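Side-chain contacts in salmonella plasmid virulence: SpvB (Salmonella typhimurium, PDB 6P0X), which probably transfers ADP-ribose from NAD to an arginine of host actin as part of a complete toxin, represented here by its N-terminal domain: residues D71-P76 and T111-R116; E125-N130 and Y226-A231; F136-L139 and I145-L148; A153-S158 and L170-V175. One frame throughout, in Å; residues are numbered along the deposited sequence.

Interaction 1 of 4, residues D71-P76 and T111-R116; sequences DEFLGP and TRYQPR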
loop_
_atom_site.group_PDB
_atom_site.type_symbol
_atom_site.label_atom_id
_atom_site.label_comp_id
_atom_site.label_asym_id
_atom_site.label_seq_id
_atom_site.Cartn_x
_atom_site.Cartn_y
_atom_site.Cartn_z
ATOM N N ASP A 71 -23.116 -2.479 -0.131
ATOM C CA ASP A 71 -21.960 -2.047 0.644
ATOM C C ASP A 71 -21.722 -0.546 0.510
ATOM O O ASP A 71 -21.981 0.063 -0.534
ATOM C CB ASP A 71 -20.691 -2.781 0.204
ATOM C CG ASP A 71 -20.656 -4.236 0.650
ATOM O OD1 ASP A 71 -21.553 -4.675 1.405
ATOM O OD2 ASP A 71 -19.701 -4.937 0.257
ATOM N N GLU A 72 -21.218 0.046 1.588
ATOM C CA GLU A 72 -20.690 1.399 1.589
ATOM C C GLU A 72 -19.168 1.360 1.542
ATOM O O GLU A 72 -18.538 0.420 2.036
ATOM C CB GLU A 72 -21.144 2.176 2.823
ATOM C CG GLU A 72 -22.641 2.319 2.961
ATOM C CD GLU A 72 -23.017 3.146 4.170
ATOM O OE1 GLU A 72 -22.776 2.680 5.303
ATOM O OE2 GLU A 72 -23.530 4.270 3.990
ATOM N N PHE A 73 -18.584 2.392 0.942
ATOM C CA PHE A 73 -17.139 2.530 0.842
ATOM C C PHE A 73 -16.666 3.722 1.661
ATOM O O PHE A 73 -17.438 4.623 1.996
ATOM C CB PHE A 73 -16.700 2.696 -0.615
ATOM C CG PHE A 73 -17.095 1.555 -1.497
ATOM C CD1 PHE A 73 -16.331 0.400 -1.542
ATOM C CD2 PHE A 73 -18.233 1.634 -2.284
ATOM C CE1 PHE A 73 -16.693 -0.658 -2.356
ATOM C CE2 PHE A 73 -18.601 0.580 -3.099
ATOM C CZ PHE A 73 -17.829 -0.569 -3.135
ATOM N N LEU A 74 -15.382 3.704 1.998
ATOM C CA LEU A 74 -14.731 4.782 2.728
ATOM C C LEU A 74 -13.642 5.400 1.863
ATOM O O LEU A 74 -12.873 4.683 1.213
ATOM C CB LEU A 74 -14.127 4.285 4.045
ATOM C CG LEU A 74 -15.081 3.619 5.036
ATOM C CD1 LEU A 74 -14.311 3.005 6.198
ATOM C CD2 LEU A 74 -16.108 4.623 5.534
ATOM N N GLY A 75 -13.579 6.729 1.856
ATOM C CA GLY A 75 -12.630 7.439 1.034
ATOM C C GLY A 75 -11.238 7.454 1.632
ATOM O O GLY A 75 -10.962 6.798 2.641
ATOM N N PRO A 76 -10.336 8.230 1.024
ATOM C CA PRO A 76 -8.932 8.226 1.474
ATOM C C PRO A 76 -8.740 8.640 2.923
ATOM O O PRO A 76 -7.753 8.232 3.545
ATOM C CB PRO A 76 -8.255 9.220 0.518
ATOM C CG PRO A 76 -9.157 9.288 -0.669
ATOM C CD PRO A 76 -10.545 9.102 -0.144
ATOM N N THR A 111 -18.090 4.427 -11.835
ATOM C CA THR A 111 -19.061 5.046 -10.941
ATOM C C THR A 111 -18.349 6.071 -10.073
ATOM O O THR A 111 -17.404 5.729 -9.357
ATOM C CB THR A 111 -19.744 3.992 -10.063
ATOM O OG1 THR A 111 -20.254 2.934 -10.885
ATOM C CG2 THR A 111 -20.886 4.615 -9.271
ATOM N N ARG A 112 -18.803 7.317 -10.125
ATOM C CA ARG A 112 -18.218 8.358 -9.294
ATOM C C ARG A 112 -18.768 8.274 -7.874
ATOM O O ARG A 112 -19.973 8.109 -7.667
ATOM C CB ARG A 112 -18.513 9.740 -9.873
ATOM C CG ARG A 112 -18.091 10.871 -8.949
ATOM C CD ARG A 112 -18.006 12.206 -9.660
ATOM N NE ARG A 112 -17.454 13.226 -8.776
ATOM C CZ ARG A 112 -17.537 14.535 -8.989
ATOM N NH1 ARG A 112 -18.164 15.002 -10.064
ATOM N NH2 ARG A 112 -16.997 15.379 -8.119
ATOM N N TYR A 113 -17.877 8.397 -6.895
ATOM C CA TYR A 113 -18.250 8.426 -5.489
ATOM C C TYR A 113 -17.768 9.724 -4.861
ATOM O O TYR A 113 -16.775 10.312 -5.298
ATOM C CB TYR A 113 -17.671 7.226 -4.720
ATOM C CG TYR A 113 -18.423 5.934 -4.948
ATOM C CD1 TYR A 113 -18.179 5.143 -6.064
ATOM C CD2 TYR A 113 -19.386 5.513 -4.043
ATOM C CE1 TYR A 113 -18.877 3.959 -6.266
ATOM C CE2 TYR A 113 -20.085 4.338 -4.234
ATOM C CZ TYR A 113 -19.828 3.564 -5.344
ATOM O OH TYR A 113 -20.534 2.398 -5.520
ATOM N N GLN A 114 -18.474 10.161 -3.823
ATOM C CA GLN A 114 -18.144 11.410 -3.152
ATOM C C GLN A 114 -18.498 11.285 -1.683
ATOM O O GLN A 114 -19.311 10.432 -1.307
ATOM C CB GLN A 114 -18.891 12.585 -3.799
ATOM C CG GLN A 114 -20.392 12.576 -3.568
ATOM C CD GLN A 114 -21.097 13.674 -4.333
ATOM O OE1 GLN A 114 -20.912 13.809 -5.542
ATOM N NE2 GLN A 114 -21.911 14.462 -3.637
ATOM N N PRO A 115 -17.923 12.121 -0.820
ATOM C CA PRO A 115 -18.269 12.060 0.604
ATOM C C PRO A 115 -19.738 12.379 0.847
ATOM O O PRO A 115 -20.308 13.288 0.237
ATOM C CB PRO A 115 -17.351 13.109 1.245
ATOM C CG PRO A 115 -16.234 13.279 0.278
ATOM C CD PRO A 115 -16.813 13.056 -1.081
ATOM N N ARG A 116 -20.354 11.594 1.734
ATOM C CA ARG A 116 -21.769 11.776 2.043
ATOM C C ARG A 116 -22.010 13.081 2.793
ATOM O O ARG A 116 -22.947 13.823 2.480
ATOM C CB ARG A 116 -22.280 10.588 2.859
ATOM C CG ARG A 116 -23.721 10.731 3.312
ATOM C CD ARG A 116 -24.162 9.533 4.124
ATOM N NE ARG A 116 -24.513 8.423 3.247
ATOM C CZ ARG A 116 -25.755 8.118 2.888
ATOM N NH1 ARG A 116 -25.976 7.090 2.081
ATOM N NH2 ARG A 116 -26.772 8.847 3.327
HETATM O O HOH W 1 -23.339 5.740 1.861
#

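Interaction 2 of 4, residues E125-N130 and Y226-A231; sequences EYWVGN and YLWTSA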
loop_
_atom_site.group_PDB
_atom_site.type_symbol
_atom_site.label_atom_id
_atom_site.label_comp_id
_atom_site.label_asym_id
_atom_site.label_seq_id
_atom_site.Cartn_x
_atom_site.Cartn_y
_atom_site.Cartn_z
ATOM N N GLU A 125 -13.394 7.649 -8.403
ATOM C CA GLU A 125 -14.141 6.762 -9.283
ATOM C C GLU A 125 -13.827 5.309 -8.972
ATOM O O GLU A 125 -12.684 4.952 -8.672
ATOM C CB GLU A 125 -13.825 7.033 -10.752
ATOM C CG GLU A 125 -14.140 8.434 -11.204
ATOM C CD GLU A 125 -13.647 8.698 -12.604
ATOM O OE1 GLU A 125 -12.689 8.016 -13.022
ATOM O OE2 GLU A 125 -14.212 9.586 -13.281
ATOM N N TYR A 126 -14.855 4.476 -9.074
ATOM C CA TYR A 126 -14.754 3.034 -8.928
ATOM C C TYR A 126 -14.910 2.427 -10.318
ATOM O O TYR A 126 -15.940 2.633 -10.975
ATOM C CB TYR A 126 -15.830 2.531 -7.964
ATOM C CG TYR A 126 -15.800 1.050 -7.665
ATOM C CD1 TYR A 126 -14.601 0.388 -7.437
ATOM C CD2 TYR A 126 -16.978 0.318 -7.591
ATOM C CE1 TYR A 126 -14.577 -0.964 -7.156
ATOM C CE2 TYR A 126 -16.963 -1.035 -7.310
ATOM C CZ TYR A 126 -15.760 -1.671 -7.093
ATOM O OH TYR A 126 -15.741 -3.019 -6.812
ATOM N N TRP A 127 -13.878 1.715 -10.774
ATOM C CA TRP A 127 -13.817 1.130 -12.108
ATOM C C TRP A 127 -13.995 -0.376 -11.997
ATOM O O TRP A 127 -13.264 -1.034 -11.244
ATOM C CB TRP A 127 -12.475 1.426 -12.787
ATOM C CG TRP A 127 -12.237 2.868 -13.136
ATOM C CD1 TRP A 127 -12.266 3.938 -12.285
ATOM C CD2 TRP A 127 -11.916 3.394 -14.431
ATOM N NE1 TRP A 127 -11.994 5.097 -12.975
ATOM C CE2 TRP A 127 -11.776 4.791 -14.293
ATOM C CE3 TRP A 127 -11.741 2.820 -15.697
ATOM C CZ2 TRP A 127 -11.465 5.621 -15.369
ATOM C CZ3 TRP A 127 -11.434 3.647 -16.765
ATOM C CH2 TRP A 127 -11.301 5.033 -16.595
ATOM N N VAL A 128 -14.951 -0.919 -12.750
ATOM C CA VAL A 128 -15.204 -2.356 -12.784
ATOM C C VAL A 128 -15.120 -2.825 -14.231
ATOM O O VAL A 128 -15.821 -2.295 -15.101
ATOM C CB VAL A 128 -16.573 -2.707 -12.169
ATOM C CG1 VAL A 128 -16.803 -4.217 -12.194
ATOM C CG2 VAL A 128 -16.670 -2.174 -10.745
ATOM N N GLY A 129 -14.280 -3.825 -14.480
ATOM C CA GLY A 129 -14.121 -4.336 -15.833
ATOM C C GLY A 129 -15.381 -5.041 -16.301
ATOM O O GLY A 129 -15.900 -5.934 -15.622
ATOM N N ASN A 130 -15.873 -4.650 -17.479
ATOM C CA ASN A 130 -17.080 -5.262 -18.025
ATOM C C ASN A 130 -16.848 -6.684 -18.521
ATOM O O ASN A 130 -17.822 -7.412 -18.746
ATOM C CB ASN A 130 -17.640 -4.395 -19.157
ATOM C CG ASN A 130 -18.296 -3.118 -18.647
ATOM O OD1 ASN A 130 -18.854 -3.086 -17.549
ATOM N ND2 ASN A 130 -18.229 -2.058 -19.447
ATOM N N TYR A 226 1.538 4.234 -15.639
ATOM C CA TYR A 226 2.082 3.008 -16.219
ATOM C C TYR A 226 1.109 1.845 -16.079
ATOM O O TYR A 226 1.004 1.002 -16.977
ATOM C CB TYR A 226 3.415 2.651 -15.562
ATOM C CG TYR A 226 4.471 3.733 -15.604
ATOM C CD1 TYR A 226 4.905 4.269 -16.813
ATOM C CD2 TYR A 226 5.057 4.195 -14.433
ATOM C CE1 TYR A 226 5.881 5.253 -16.850
ATOM C CE2 TYR A 226 6.035 5.173 -14.460
ATOM C CZ TYR A 226 6.443 5.699 -15.667
ATOM O OH TYR A 226 7.414 6.673 -15.687
ATOM N N LEU A 227 0.383 1.785 -14.963
ATOM C CA LEU A 227 -0.470 0.636 -14.695
ATOM C C LEU A 227 -1.706 0.595 -15.584
ATOM O O LEU A 227 -2.443 -0.396 -15.536
ATOM C CB LEU A 227 -0.878 0.624 -13.221
ATOM C CG LEU A 227 0.275 0.383 -12.246
ATOM C CD1 LEU A 227 -0.200 0.471 -10.805
ATOM C CD2 LEU A 227 0.943 -0.958 -12.519
ATOM N N TRP A 228 -1.952 1.638 -16.383
ATOM C CA TRP A 228 -2.967 1.533 -17.427
ATOM C C TRP A 228 -2.597 0.451 -18.434
ATOM O O TRP A 228 -3.463 -0.291 -18.912
ATOM C CB TRP A 228 -3.134 2.869 -18.158
ATOM C CG TRP A 228 -3.877 3.964 -17.431
ATOM C CD1 TRP A 228 -3.492 5.269 -17.324
ATOM C CD2 TRP A 228 -5.139 3.864 -16.753
ATOM N NE1 TRP A 228 -4.421 5.983 -16.612
ATOM C CE2 TRP A 228 -5.442 5.146 -16.249
ATOM C CE3 TRP A 228 -6.036 2.816 -16.513
ATOM C CZ2 TRP A 228 -6.603 5.410 -15.524
ATOM C CZ3 TRP A 228 -7.189 3.082 -15.793
ATOM C CH2 TRP A 228 -7.462 4.369 -15.308
ATOM N N THR A 229 -1.308 0.341 -18.756
ATOM C CA THR A 229 -0.824 -0.517 -19.832
ATOM C C THR A 229 -0.421 -1.905 -19.347
ATOM O O THR A 229 -0.826 -2.912 -19.938
ATOM C CB THR A 229 0.362 0.155 -20.524
ATOM O OG1 THR A 229 -0.078 1.362 -21.156
ATOM C CG2 THR A 229 0.974 -0.769 -21.564
ATOM N N SER A 230 0.374 -1.980 -18.284
ATOM C CA SER A 230 0.965 -3.234 -17.847
ATOM C C SER A 230 0.694 -3.459 -16.367
ATOM O O SER A 230 0.286 -2.552 -15.637
ATOM C CB SER A 230 2.475 -3.248 -18.107
ATOM O OG SER A 230 3.064 -2.047 -17.641
ATOM N N ALA A 231 0.939 -4.696 -15.930
ATOM C CA ALA A 231 0.771 -5.039 -14.525
ATOM C C ALA A 231 1.949 -4.567 -13.686
ATOM O O ALA A 231 1.789 -4.310 -12.487
ATOM C CB ALA A 231 0.580 -6.548 -14.368
#

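Interaction 3 of 4, residues F136-L139 and I145-L148; sequences FWLL and ILHL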
loop_
_atom_site.group_PDB
_atom_site.type_symbol
_atom_site.label_atom_id
_atom_site.label_comp_id
_atom_site.label_asym_id
_atom_site.label_seq_id
_atom_site.Cartn_x
_atom_site.Cartn_y
_atom_site.Cartn_z
ATOM N N PHE A 136 -11.054 -1.554 -9.391
ATOM C CA PHE A 136 -10.031 -0.714 -8.771
ATOM C C PHE A 136 -10.585 0.700 -8.633
ATOM O O PHE A 136 -11.711 0.987 -9.048
ATOM C CB PHE A 136 -8.732 -0.737 -9.580
ATOM C CG PHE A 136 -8.903 -0.341 -11.021
ATOM C CD1 PHE A 136 -8.815 0.988 -11.405
ATOM C CD2 PHE A 136 -9.144 -1.299 -11.994
ATOM C CE1 PHE A 136 -8.963 1.355 -12.730
ATOM C CE2 PHE A 136 -9.296 -0.938 -13.318
ATOM C CZ PHE A 136 -9.206 0.392 -13.685
ATOM N N TRP A 137 -9.796 1.589 -8.030
ATOM C CA TRP A 137 -10.229 2.960 -7.800
ATOM C C TRP A 137 -9.254 3.947 -8.431
ATOM O O TRP A 137 -8.046 3.697 -8.502
ATOM C CB TRP A 137 -10.378 3.257 -6.297
ATOM C CG TRP A 137 -11.522 2.526 -5.658
ATOM C CD1 TRP A 137 -11.543 1.215 -5.276
ATOM C CD2 TRP A 137 -12.813 3.058 -5.328
ATOM N NE1 TRP A 137 -12.764 0.899 -4.731
ATOM C CE2 TRP A 137 -13.561 2.013 -4.751
ATOM C CE3 TRP A 137 -13.409 4.316 -5.465
ATOM C CZ2 TRP A 137 -14.874 2.186 -4.309
ATOM C CZ3 TRP A 137 -14.711 4.487 -5.026
ATOM C CH2 TRP A 137 -15.429 3.429 -4.456
ATOM N N LEU A 138 -9.796 5.079 -8.876
ATOM C CA LEU A 138 -9.018 6.161 -9.471
ATOM C C LEU A 138 -9.366 7.458 -8.754
ATOM O O LEU A 138 -10.540 7.837 -8.691
ATOM C CB LEU A 138 -9.300 6.291 -10.971
ATOM C CG LEU A 138 -8.478 7.337 -11.725
ATOM C CD1 LEU A 138 -7.027 6.892 -11.871
ATOM C CD2 LEU A 138 -9.091 7.621 -13.083
ATOM N N LEU A 139 -8.351 8.138 -8.226
ATOM C CA LEU A 139 -8.544 9.347 -7.437
ATOM C C LEU A 139 -7.765 10.507 -8.041
ATOM O O LEU A 139 -6.548 10.418 -8.210
ATOM C CB LEU A 139 -8.101 9.135 -5.984
ATOM C CG LEU A 139 -8.054 10.410 -5.134
ATOM C CD1 LEU A 139 -9.446 11.004 -4.989
ATOM C CD2 LEU A 139 -7.445 10.140 -3.769
ATOM N N ILE A 145 -2.885 15.467 -8.400
ATOM C CA ILE A 145 -2.190 14.193 -8.547
ATOM C C ILE A 145 -3.214 13.104 -8.827
ATOM O O ILE A 145 -4.299 13.079 -8.230
ATOM C CB ILE A 145 -1.357 13.878 -7.291
ATOM C CG1 ILE A 145 -0.361 15.008 -7.026
ATOM C CG2 ILE A 145 -0.621 12.559 -7.453
ATOM C CD1 ILE A 145 0.119 15.065 -5.598
ATOM N N LEU A 146 -2.878 12.203 -9.744
ATOM C CA LEU A 146 -3.770 11.125 -10.147
ATOM C C LEU A 146 -3.253 9.810 -9.578
ATOM O O LEU A 146 -2.082 9.462 -9.774
ATOM C CB LEU A 146 -3.871 11.058 -11.673
ATOM C CG LEU A 146 -4.926 10.126 -12.268
ATOM C CD1 LEU A 146 -6.319 10.605 -11.886
ATOM C CD2 LEU A 146 -4.781 10.045 -13.779
ATOM N N HIS A 147 -4.128 9.079 -8.887
ATOM C CA HIS A 147 -3.770 7.863 -8.166
ATOM C C HIS A 147 -4.604 6.698 -8.675
ATOM O O HIS A 147 -5.833 6.798 -8.760
ATOM C CB HIS A 147 -4.008 7.999 -6.655
ATOM C CG HIS A 147 -3.352 9.188 -6.027
ATOM N ND1 HIS A 147 -2.079 9.147 -5.501
ATOM C CD2 HIS A 147 -3.809 10.444 -5.809
ATOM C CE1 HIS A 147 -1.774 10.331 -4.998
ATOM N NE2 HIS A 147 -2.806 11.137 -5.174
ATOM N N LEU A 148 -3.936 5.597 -8.990
ATOM C CA LEU A 148 -4.572 4.298 -9.141
ATOM C C LEU A 148 -4.377 3.527 -7.843
ATOM O O LEU A 148 -3.234 3.356 -7.385
ATOM C CB LEU A 148 -3.983 3.522 -10.316
ATOM C CG LEU A 148 -4.622 3.761 -11.682
ATOM C CD1 LEU A 148 -3.833 3.044 -12.763
ATOM C CD2 LEU A 148 -6.067 3.293 -11.664
#

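Interaction 4 of 4, residues A153-S158 and L170-V175; sequences AAARLS and LVEESV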
loop_
_atom_site.group_PDB
_atom_site.type_symbol
_atom_site.label_atom_id
_atom_site.label_comp_id
_atom_site.label_asym_id
_atom_site.label_seq_id
_atom_site.Cartn_x
_atom_site.Cartn_y
_atom_site.Cartn_z
ATOM N N ALA A 153 -4.138 -7.219 -8.271
ATOM C CA ALA A 153 -4.471 -7.992 -7.081
ATOM C C ALA A 153 -3.386 -7.905 -6.019
ATOM O O ALA A 153 -3.677 -8.085 -4.832
ATOM C CB ALA A 153 -4.717 -9.456 -7.455
ATOM N N ALA A 154 -2.144 -7.621 -6.417
ATOM C CA ALA A 154 -1.071 -7.506 -5.440
ATOM C C ALA A 154 -1.289 -6.319 -4.513
ATOM O O ALA A 154 -0.824 -6.334 -3.367
ATOM C CB ALA A 154 0.276 -7.393 -6.153
ATOM N N ALA A 155 -1.991 -5.287 -4.983
ATOM C CA ALA A 155 -2.298 -4.113 -4.174
ATOM C C ALA A 155 -3.729 -4.134 -3.645
ATOM O O ALA A 155 -4.313 -3.074 -3.390
ATOM C CB ALA A 155 -2.042 -2.836 -4.972
ATOM N N ARG A 156 -4.301 -5.323 -3.464
ATOM C CA ARG A 156 -5.664 -5.481 -2.971
ATOM C C ARG A 156 -5.671 -6.430 -1.785
ATOM O O ARG A 156 -5.112 -7.529 -1.861
ATOM C CB ARG A 156 -6.587 -6.027 -4.060
ATOM C CG ARG A 156 -7.203 -4.988 -4.962
ATOM C CD ARG A 156 -8.072 -5.669 -6.005
ATOM N NE ARG A 156 -7.763 -5.175 -7.339
ATOM C CZ ARG A 156 -7.773 -5.919 -8.438
ATOM N NH1 ARG A 156 -8.077 -7.207 -8.369
ATOM N NH2 ARG A 156 -7.477 -5.370 -9.606
ATOM N N LEU A 157 -6.327 -6.015 -0.707
ATOM C CA LEU A 157 -6.562 -6.874 0.449
ATOM C C LEU A 157 -7.889 -7.576 0.189
ATOM O O LEU A 157 -8.952 -6.965 0.301
ATOM C CB LEU A 157 -6.592 -6.046 1.729
ATOM C CG LEU A 157 -6.209 -6.703 3.054
ATOM C CD1 LEU A 157 -4.759 -7.097 3.027
ATOM C CD2 LEU A 157 -6.466 -5.752 4.208
ATOM N N SER A 158 -7.834 -8.856 -0.183
ATOM C CA SER A 158 -9.008 -9.564 -0.675
ATOM C C SER A 158 -9.173 -10.911 0.018
ATOM O O SER A 158 -8.215 -11.495 0.534
ATOM C CB SER A 158 -8.924 -9.776 -2.190
ATOM O OG SER A 158 -8.625 -8.561 -2.850
ATOM N N LEU A 170 -5.311 -0.604 -2.150
ATOM C CA LEU A 170 -4.157 0.167 -1.709
ATOM C C LEU A 170 -3.603 0.990 -2.864
ATOM O O LEU A 170 -3.592 0.535 -4.012
ATOM C CB LEU A 170 -3.075 -0.771 -1.170
ATOM C CG LEU A 170 -3.539 -1.832 -0.168
ATOM C CD1 LEU A 170 -2.380 -2.714 0.254
ATOM C CD2 LEU A 170 -4.178 -1.181 1.047
ATOM N N VAL A 171 -3.139 2.206 -2.553
ATOM C CA VAL A 171 -2.589 3.066 -3.595
ATOM C C VAL A 171 -1.422 2.355 -4.260
ATOM O O VAL A 171 -0.513 1.840 -3.595
ATOM C CB VAL A 171 -2.186 4.438 -3.030
ATOM C CG1 VAL A 171 -1.112 4.315 -1.953
ATOM C CG2 VAL A 171 -1.709 5.343 -4.159
ATOM N N GLU A 172 -1.467 2.283 -5.581
ATOM C CA GLU A 172 -0.475 1.539 -6.334
ATOM C C GLU A 172 0.353 2.409 -7.257
ATOM O O GLU A 172 1.528 2.102 -7.476
ATOM C CB GLU A 172 -1.152 0.426 -7.151
ATOM C CG GLU A 172 -0.239 -0.748 -7.462
ATOM C CD GLU A 172 -0.981 -1.915 -8.084
ATOM O OE1 GLU A 172 -2.212 -1.809 -8.267
ATOM O OE2 GLU A 172 -0.333 -2.938 -8.389
ATOM N N GLU A 173 -0.211 3.487 -7.796
ATOM C CA GLU A 173 0.614 4.390 -8.591
ATOM C C GLU A 173 0.058 5.803 -8.518
ATOM O O GLU A 173 -1.158 6.000 -8.522
ATOM C CB GLU A 173 0.708 3.940 -10.053
ATOM C CG GLU A 173 1.582 4.847 -10.907
ATOM C CD GLU A 173 1.584 4.465 -12.376
ATOM O OE1 GLU A 173 2.314 5.115 -13.156
ATOM O OE2 GLU A 173 0.849 3.527 -12.754
ATOM N N SER A 174 0.959 6.779 -8.441
ATOM C CA SER A 174 0.599 8.189 -8.439
ATOM C C SER A 174 1.397 8.911 -9.511
ATOM O O SER A 174 2.573 8.603 -9.729
ATOM C CB SER A 174 0.864 8.833 -7.076
ATOM O OG SER A 174 0.275 8.074 -6.038
ATOM N N VAL A 175 0.760 9.874 -10.174
ATOM C CA VAL A 175 1.409 10.653 -11.223
ATOM C C VAL A 175 1.011 12.115 -11.076
ATOM O O VAL A 175 -0.142 12.432 -10.760
ATOM C CB VAL A 175 1.070 10.124 -12.637
ATOM C CG1 VAL A 175 -0.388 10.398 -13.000
ATOM C CG2 VAL A 175 2.004 10.736 -13.670
#

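Interaction 1 of 4, residues D71-P76 and T111-R116
Phe73 turns the edge of its ring to the face of Tyr113. This is a T-shaped pair, with centroids 5.4 Å apart and planes at 79°. One edge of Phe73 does the touching. Its CD2 lies 3.8 Å from Tyr113 CE2, and its CE2 lies 3.6 Å from Tyr113 OH. The phenol is therefore met at its outer end, round CE2, CZ and OH. Both residues are buried, and both direct CB toward the opposite segment. Strand 73-74 and strand 107-115 are not paired with each other here. Strand 73-74 pairs with strand 55-58, and strand 107-115 with strands 81-83 and 123-129, among others, so the two rings reach across between parts of a largely antiparallel beta fold. They belong to an aromatic cluster. Trp137 meets both rings, edge-to-face in the case of Phe73, and Tyr126 also meets Phe73. The other half of the contact is polar and much looser. Arg116 is exposed, and Glu72 is partly so. Glu72 OE2 is 4.2 Å from Arg116 NH1. The oxygen sits off the guanidinium plane, so the direct attraction is one of charge alone. Water 1 spans the gap. It donates to Glu72 OE2 at 2.6 Å and accepts from Arg116 NH1 at 3.0 Å, lying at the guanidinium edge and in its plane. The arginine chain is extended as far as CD, then bends at chi3 (-80°), which swings the guanidinium round to the water. The other carboxylate oxygen, Glu72 OE1, makes a salt bridge with Arg59.

Interaction 2 of 4, residues E125-N130 and Y226-A231
Trp228 lays the outer corner of its indole, CH2, over one face of the Trp127 indole. Trp127 comes from strand 123-129 of an antiparallel beta arrangement. Trp228 comes from the long loop between strands 215-218 and 237-244, at a turn whose backbone coils like a helix. The atom CH2 of Trp228 sits 4.1 Å from CH2 of Trp127, over the rim of the Trp127 ring system. The six-membered rings have centroids 5.3 Å apart and planes at 49°, so the two indoles meet at a slant. The backbones are far apart, with Trp127 CA 12.1 Å from Trp228 CA. Only the long reach of two indoles bridges that distance. Both indoles are buried. Trp228 is also stacked on Tyr99, and Trp127 meets the ring of Phe136 on the adjacent strand. The loop thus brings its tryptophan into an aromatic layer on the strands. A bent hydrogen bond within its own strand helps to hold the rotation of the Trp127 indole. Its NE1 donates to Glu125 OE1 at 3.0 Å, with 139° at the hydrogen, on the anti side of the carboxylate but tilted out of its plane.

Interaction 3 of 4, residues F136-L139 and I145-L148
Leu138 meets Leu146, His147 and Leu148 of the facing strand, and its branch can be followed outward. CB lies 4.1 Å from His147 O. CG comes 3.9 Å from Leu146 CD1. The tip CD1 is the busiest atom. It lies 3.3 Å from His147 O and 3.7 Å from Leu148 CD2, and it also packs against Leu146 CD1. With CG trans to the backbone N (chi1 -176°), the branch leans across toward the partner strand and fits between the two leucines. Leu148 CD2 has a second neighbour, Phe136, whose CD1 is 3.6 Å away, so Phe136, Leu138, Leu146 and Leu148 form one apolar patch. The opposite face carries Leu139 and His147. Their side chains run side by side and point the same way. The imidazole edge, at His147 CD2, lies near Leu139 O. The backbones form an antiparallel beta ladder. Leu139 and His147 are a hydrogen-bonded pair: Leu139 N donates to His147 O at 2.9 Å, and His147 N donates to Leu139 O at 2.8 Å. Leu138 and Leu148 are the non-hydrogen-bonded pair next to them. Both nitrogens of the His147 ring are used elsewhere, ND1 with Ser174 and NE2 with Asp141, which holds the ring's rotation. Strands 135-140 and 146-149 make a beta hairpin. Strand 123-129 flanks it beside 135-140, where Leu138 packs on Trp127, and strand 165-175 flanks it beside 146-149.

Interaction 4 of 4, residues A153-S158 and L170-V175
This contact belongs to the beta hairpin of strands 156-159 and 165-175, where Ala155 meets Leu170 and Glu172. Leu170 N donates to Ala155 O at 2.9 Å, with 161° at the hydrogen and the donor almost in line with the carbonyl bond. The Leu170 side chain lies beside the same oxygen, its CB 3.4 Å from Ala155 O. Beside this carbonyl, the Ala155 methyl points toward the same strand and packs on the carboxylate end of Glu172, with Ala155 CB 3.4 Å from Glu172 CD. Glu172 reaches it with an extended chain, CG being trans to the backbone N (chi1 -154°), and the methyl lies along CG, CD and OE1. This carboxylate is buried. Its OE2 is hydrogen-bonded to Thr152 OG1, which helps to hold the carboxylate against the methyl. A short 3-10 segment at 153-154 leads into Ala155 and is closed by Arg156 N to Ala153 O at 3.1 Å. Leu170 also lines a pocket that holds acrylic acid, together with Cys51, Ala52, Thr53, Met208 and Arg209. Further along the strand, Glu172 and Glu173 both lie opposite Leu148, the arrangement of a classic beta bulge.

From the N terminus, interaction 1 comes first. It closes a loop of 34 residues and ends before the others begin. Segment 125-130 then opens interaction 2, which closes only at 226-231. Interactions 3 and 4 both lie within that span. They follow one another in series, each within a hairpin, and none of the four cross. Strands 107-115, 123-129, 135-140, 146-149 and 165-175 are neighbours in that order, so at least one segment of each contact lies on this antiparallel run. Pro76 packs on Leu139 between interactions 1 and 3. A backbone bond of Leu148 with Glu172 joins interactions 3 and 4. Glu173 receives backbone N-H groups of Tyr226 and Leu227, tying interaction 4 to the loop of interaction 2.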